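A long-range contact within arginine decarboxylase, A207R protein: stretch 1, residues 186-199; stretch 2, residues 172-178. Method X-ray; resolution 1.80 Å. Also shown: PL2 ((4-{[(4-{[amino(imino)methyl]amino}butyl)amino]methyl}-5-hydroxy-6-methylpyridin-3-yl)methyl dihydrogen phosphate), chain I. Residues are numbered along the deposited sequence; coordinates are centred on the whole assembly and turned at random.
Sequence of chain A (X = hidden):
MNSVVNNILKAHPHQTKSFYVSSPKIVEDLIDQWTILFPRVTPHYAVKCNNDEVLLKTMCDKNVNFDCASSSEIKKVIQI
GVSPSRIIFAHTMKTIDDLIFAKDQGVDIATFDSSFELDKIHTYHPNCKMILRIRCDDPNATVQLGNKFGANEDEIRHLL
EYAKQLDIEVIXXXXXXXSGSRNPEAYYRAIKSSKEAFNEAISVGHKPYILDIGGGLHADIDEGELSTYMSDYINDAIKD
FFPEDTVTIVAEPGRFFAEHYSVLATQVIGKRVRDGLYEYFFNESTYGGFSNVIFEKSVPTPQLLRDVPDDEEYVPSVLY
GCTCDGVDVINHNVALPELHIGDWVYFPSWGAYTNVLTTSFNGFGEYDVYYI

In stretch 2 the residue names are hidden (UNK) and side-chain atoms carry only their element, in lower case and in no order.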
# COMPACT_ATOMS: atom_id res chain seq x y z
N ALA A 186 -27.25 3.18 12.59
CA ALA A 186 -26.96 2.70 11.26
C ALA A 186 -27.31 1.21 11.11
O ALA A 186 -27.85 0.82 10.09
CB ALA A 186 -25.49 2.95 10.90
N TYR A 187 -26.97 0.40 12.11
CA TYR A 187 -27.28 -1.03 12.09
C TYR A 187 -28.77 -1.29 12.23
O TYR A 187 -29.32 -2.15 11.53
CB TYR A 187 -26.52 -1.79 13.19
CG TYR A 187 -25.05 -1.93 12.89
CD1 TYR A 187 -24.55 -3.10 12.31
CD2 TYR A 187 -24.17 -0.88 13.16
CE1 TYR A 187 -23.18 -3.22 12.01
CE2 TYR A 187 -22.81 -1.00 12.86
CZ TYR A 187 -22.33 -2.17 12.29
OH TYR A 187 -20.98 -2.27 12.02
N TYR A 188 -29.42 -0.52 13.10
CA TYR A 188 -30.86 -0.62 13.27
C TYR A 188 -31.58 -0.37 11.94
O TYR A 188 -32.41 -1.17 11.52
CB TYR A 188 -31.35 0.36 14.33
CG TYR A 188 -32.78 0.07 14.73
CD1 TYR A 188 -33.07 -0.71 15.84
CD2 TYR A 188 -33.84 0.55 13.96
CE1 TYR A 188 -34.39 -1.01 16.20
CE2 TYR A 188 -35.18 0.26 14.31
CZ TYR A 188 -35.44 -0.53 15.43
OH TYR A 188 -36.74 -0.81 15.80
N ARG A 189 -31.26 0.74 11.28
CA ARG A 189 -31.87 1.10 9.99
C ARG A 189 -31.54 0.09 8.89
O ARG A 189 -32.38 -0.19 8.02
CB ARG A 189 -31.43 2.52 9.56
CG ARG A 189 -32.05 3.66 10.40
CD ARG A 189 -31.45 5.01 10.00
NE ARG A 189 -32.34 6.15 10.30
CZ ARG A 189 -32.25 6.94 11.38
NH1 ARG A 189 -31.30 6.75 12.30
NH2 ARG A 189 -33.09 7.96 11.53
N ALA A 190 -30.32 -0.45 8.93
CA ALA A 190 -29.88 -1.46 7.96
C ALA A 190 -30.66 -2.76 8.13
O ALA A 190 -31.02 -3.40 7.14
CB ALA A 190 -28.39 -1.72 8.09
N ILE A 191 -30.90 -3.15 9.38
CA ILE A 191 -31.63 -4.40 9.66
C ILE A 191 -33.11 -4.25 9.28
O ILE A 191 -33.73 -5.19 8.76
CB ILE A 191 -31.42 -4.85 11.14
CG1 ILE A 191 -29.96 -5.27 11.36
CG2 ILE A 191 -32.39 -5.99 11.53
CD1 ILE A 191 -29.47 -5.18 12.81
N LYS A 192 -33.67 -3.06 9.51
CA LYS A 192 -35.03 -2.75 9.07
C LYS A 192 -35.14 -2.83 7.54
O LYS A 192 -36.08 -3.44 7.02
CB LYS A 192 -35.46 -1.36 9.58
CG LYS A 192 -36.90 -1.00 9.19
CD LYS A 192 -37.27 0.41 9.68
CE LYS A 192 -38.77 0.67 9.37
NZ LYS A 192 -39.20 1.98 9.97
N SER A 193 -34.20 -2.21 6.83
CA SER A 193 -34.20 -2.25 5.37
C SER A 193 -34.03 -3.68 4.86
O SER A 193 -34.57 -4.04 3.81
CB SER A 193 -33.08 -1.37 4.80
OG SER A 193 -33.30 -0.01 5.11
N SER A 194 -33.26 -4.48 5.59
CA SER A 194 -33.02 -5.86 5.23
C SER A 194 -34.30 -6.70 5.34
O SER A 194 -34.54 -7.58 4.52
CB SER A 194 -31.92 -6.46 6.11
OG SER A 194 -30.67 -5.84 5.85
N LYS A 195 -35.10 -6.42 6.37
CA LYS A 195 -36.40 -7.10 6.52
C LYS A 195 -37.30 -6.77 5.34
O LYS A 195 -38.04 -7.63 4.85
CB LYS A 195 -37.06 -6.73 7.85
CG LYS A 195 -38.45 -7.37 8.10
CD LYS A 195 -38.40 -8.90 7.98
CE LYS A 195 -39.80 -9.52 8.20
NZ LYS A 195 -40.25 -9.42 9.63
N GLU A 196 -37.26 -5.52 4.89
CA GLU A 196 -38.05 -5.10 3.74
C GLU A 196 -37.59 -5.82 2.48
O GLU A 196 -38.41 -6.20 1.65
CB GLU A 196 -37.98 -3.58 3.55
CG GLU A 196 -38.66 -2.81 4.69
CD GLU A 196 -38.36 -1.32 4.70
OE1 GLU A 196 -37.49 -0.86 3.91
OE2 GLU A 196 -38.99 -0.60 5.52
N ALA A 197 -36.28 -6.00 2.33
CA ALA A 197 -35.75 -6.77 1.20
C ALA A 197 -36.09 -8.27 1.31
O ALA A 197 -36.39 -8.93 0.31
CB ALA A 197 -34.23 -6.57 1.08
N PHE A 198 -36.03 -8.79 2.53
CA PHE A 198 -36.41 -10.17 2.84
C PHE A 198 -37.84 -10.42 2.36
O PHE A 198 -38.13 -11.44 1.72
CB PHE A 198 -36.33 -10.33 4.36
CG PHE A 198 -36.03 -11.72 4.83
CD1 PHE A 198 -34.71 -12.16 4.95
CD2 PHE A 198 -37.08 -12.56 5.22
CE1 PHE A 198 -34.43 -13.42 5.43
CE2 PHE A 198 -36.81 -13.84 5.71
CZ PHE A 198 -35.46 -14.26 5.81
N ASN A 199 -38.73 -9.46 2.67
CA ASN A 199 -40.13 -9.53 2.28
C ASN A 199 -40.37 -9.45 0.77
O ASN A 199 -41.32 -10.05 0.27
CB ASN A 199 -40.98 -8.50 3.05
CG ASN A 199 -41.09 -8.81 4.55
OD1 ASN A 199 -40.86 -9.95 4.99
ND2 ASN A 199 -41.44 -7.81 5.33
N UNK A 172 -30.93 -15.12 1.40
CA UNK A 172 -30.86 -14.06 2.40
C UNK A 172 -30.40 -12.71 1.91
O UNK A 172 -30.22 -12.47 0.70
N UNK A 173 -30.23 -11.82 2.88
CA UNK A 173 -29.90 -10.41 2.62
C UNK A 173 -28.72 -10.04 3.51
O UNK A 173 -28.69 -10.43 4.68
c UNK A 173 -32.32 -9.82 0.65
c UNK A 173 -30.76 -7.99 2.65
c UNK A 173 -32.38 -9.88 2.18
c UNK A 173 -31.10 -9.46 2.93
N UNK A 174 -27.77 -9.30 2.95
CA UNK A 174 -26.65 -8.78 3.72
C UNK A 174 -26.50 -7.27 3.50
O UNK A 174 -27.07 -6.69 2.58
c UNK A 174 -25.36 -9.48 3.33
o UNK A 174 -24.92 -9.05 2.06
N UNK A 175 -25.70 -6.65 4.36
CA UNK A 175 -25.31 -5.26 4.19
C UNK A 175 -23.97 -5.11 4.90
O UNK A 175 -23.61 -5.95 5.73
c UNK A 175 -27.68 -5.31 6.73
c UNK A 175 -25.78 -3.92 7.24
c UNK A 175 -27.07 -4.89 9.05
c UNK A 175 -26.60 -4.52 6.29
c UNK A 175 -26.01 -4.11 8.62
c UNK A 175 -27.91 -5.49 8.11
c UNK A 175 -26.36 -4.31 4.80
N UNK A 176 -23.26 -4.04 4.56
CA UNK A 176 -22.13 -3.62 5.37
C UNK A 176 -22.24 -2.11 5.50
O UNK A 176 -22.22 -1.40 4.50
c UNK A 176 -19.65 -4.02 5.68
c UNK A 176 -18.64 -4.90 5.85
n UNK A 176 -17.85 -4.41 6.87
c UNK A 176 -18.38 -3.28 7.32
n UNK A 176 -19.47 -3.03 6.62
c UNK A 176 -20.81 -4.02 4.72
N UNK A 177 -22.41 -1.64 6.74
CA UNK A 177 -22.61 -0.20 6.96
C UNK A 177 -21.34 0.60 6.69
O UNK A 177 -21.40 1.82 6.50
c UNK A 177 -23.13 0.11 8.38
c UNK A 177 -24.43 -0.62 8.63
c UNK A 177 -22.08 -0.25 9.45
N UNK A 178 -20.19 -0.07 6.67
CA UNK A 178 -18.91 0.60 6.55
C UNK A 178 -17.94 0.06 7.58
O UNK A 178 -18.36 -0.41 8.64
N1 PL2 I . -17.26 -8.14 5.29
C2 PL2 I . -17.05 -7.53 4.12
C2A PL2 I . -17.80 -8.00 2.86
C3 PL2 I . -16.14 -6.47 4.07
O3 PL2 I . -15.95 -5.86 2.87
C4 PL2 I . -15.45 -6.03 5.22
C4A PL2 I . -14.43 -4.86 5.21
C5 PL2 I . -15.74 -6.72 6.42
C6 PL2 I . -16.64 -7.77 6.42
P PL2 I . -14.59 -4.87 9.67
N PL2 I . -14.69 -3.88 4.13
CA PL2 I . -13.44 -3.34 3.58
CG PL2 I . -11.33 -2.04 4.07
OP2 PL2 I . -14.65 -3.29 9.96
OP3 PL2 I . -13.02 -5.30 9.76
OP1 PL2 I . -15.45 -5.64 10.62
OP4 PL2 I . -15.05 -4.99 8.13
C5M PL2 I . -15.05 -6.32 7.74
CB PL2 I . -12.57 -2.69 4.67
CD PL2 I . -10.47 -1.35 5.16
NE PL2 I . -9.26 -0.85 4.48
CZ PL2 I . -8.13 -0.45 5.08
NH2 PL2 I . -7.09 -0.03 4.31
NH1 PL2 I . -8.02 -0.45 6.41

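Position 172 has no side-chain atoms. It lies in the strand, buried, near Phe198. It is Gly172.

Position 173 carries four carbons. They fork at the first, and one arm is two carbons long. The CA-to-CB bond points toward the helix, and the carbons lie against Ser194, Ala197 and Phe198. A beta-branched, four-carbon side chain is isoleucine, Ile173. Its CD1 is 3.8 Å from Ala197 CB, and its CG1 is 3.8 Å from the backbone N of Phe198.

Position 174 has one carbon followed by one oxygen. The CA-to-CB bond points away from the helix, and nothing on stretch 1 is touched. A single hydroxyl on CB, with no second branch, makes it Ser174.

Position 175 has one carbon and then a ring of six carbons, with no oxygen on the ring. The CA-to-CB bond points toward the helix. The side chain meets Tyr187, Ala190, Ile191 and Ser194. The bare ring identifies Phe175. Ala190 CB sits over one face, 3.4 Å from the centroid of the Phe175 ring, a CH-pi contact. At the ring edge, Ser194 OG is 3.2 Å from Phe175 CD2. Ser194 OG donates a hydrogen bond to Ala190 O at 2.8 Å.

Position 176 has one carbon and a five-membered ring of three carbons and two nitrogens. Its CA-to-CB bond points away from the helix, and it makes no close contact there. The ring is an imidazole, so this is His176. NE2 of His176 donates a hydrogen bond to OP4 of PL2 at 3.1 Å. ND1 of His176 accepts one from the backbone N of residue 178 at 3.0 Å.

Position 177 has one carbon carrying two more. The CA-to-CB bond points toward the helix. The side chain packs on Ala186, Tyr187 and Ala190. The short symmetric fork is valine, Val177. Its CG1 lies over one face of the Tyr187 ring, 4.3 Å from the centroid, and its CG2 is 3.4 Å from Tyr187 CZ.

Position 178 has no side-chain atoms. At its backbone angles, a CB would be jammed against the preceding carbonyl oxygen, which calls for glycine: Gly178.

The contact is mainly apolar packing, with no hydrogen bond across it. The CA-to-CB bonds of 173, 175 and 177 point toward the helix, those of 174 and 176 away. The strand and helix run at 150°, close to antiparallel. Ser194, Ala190 and Ala186 therefore meet Ile173, Phe175 and Val177 in turn.

Stretch 2 (172-178) GISFHVG
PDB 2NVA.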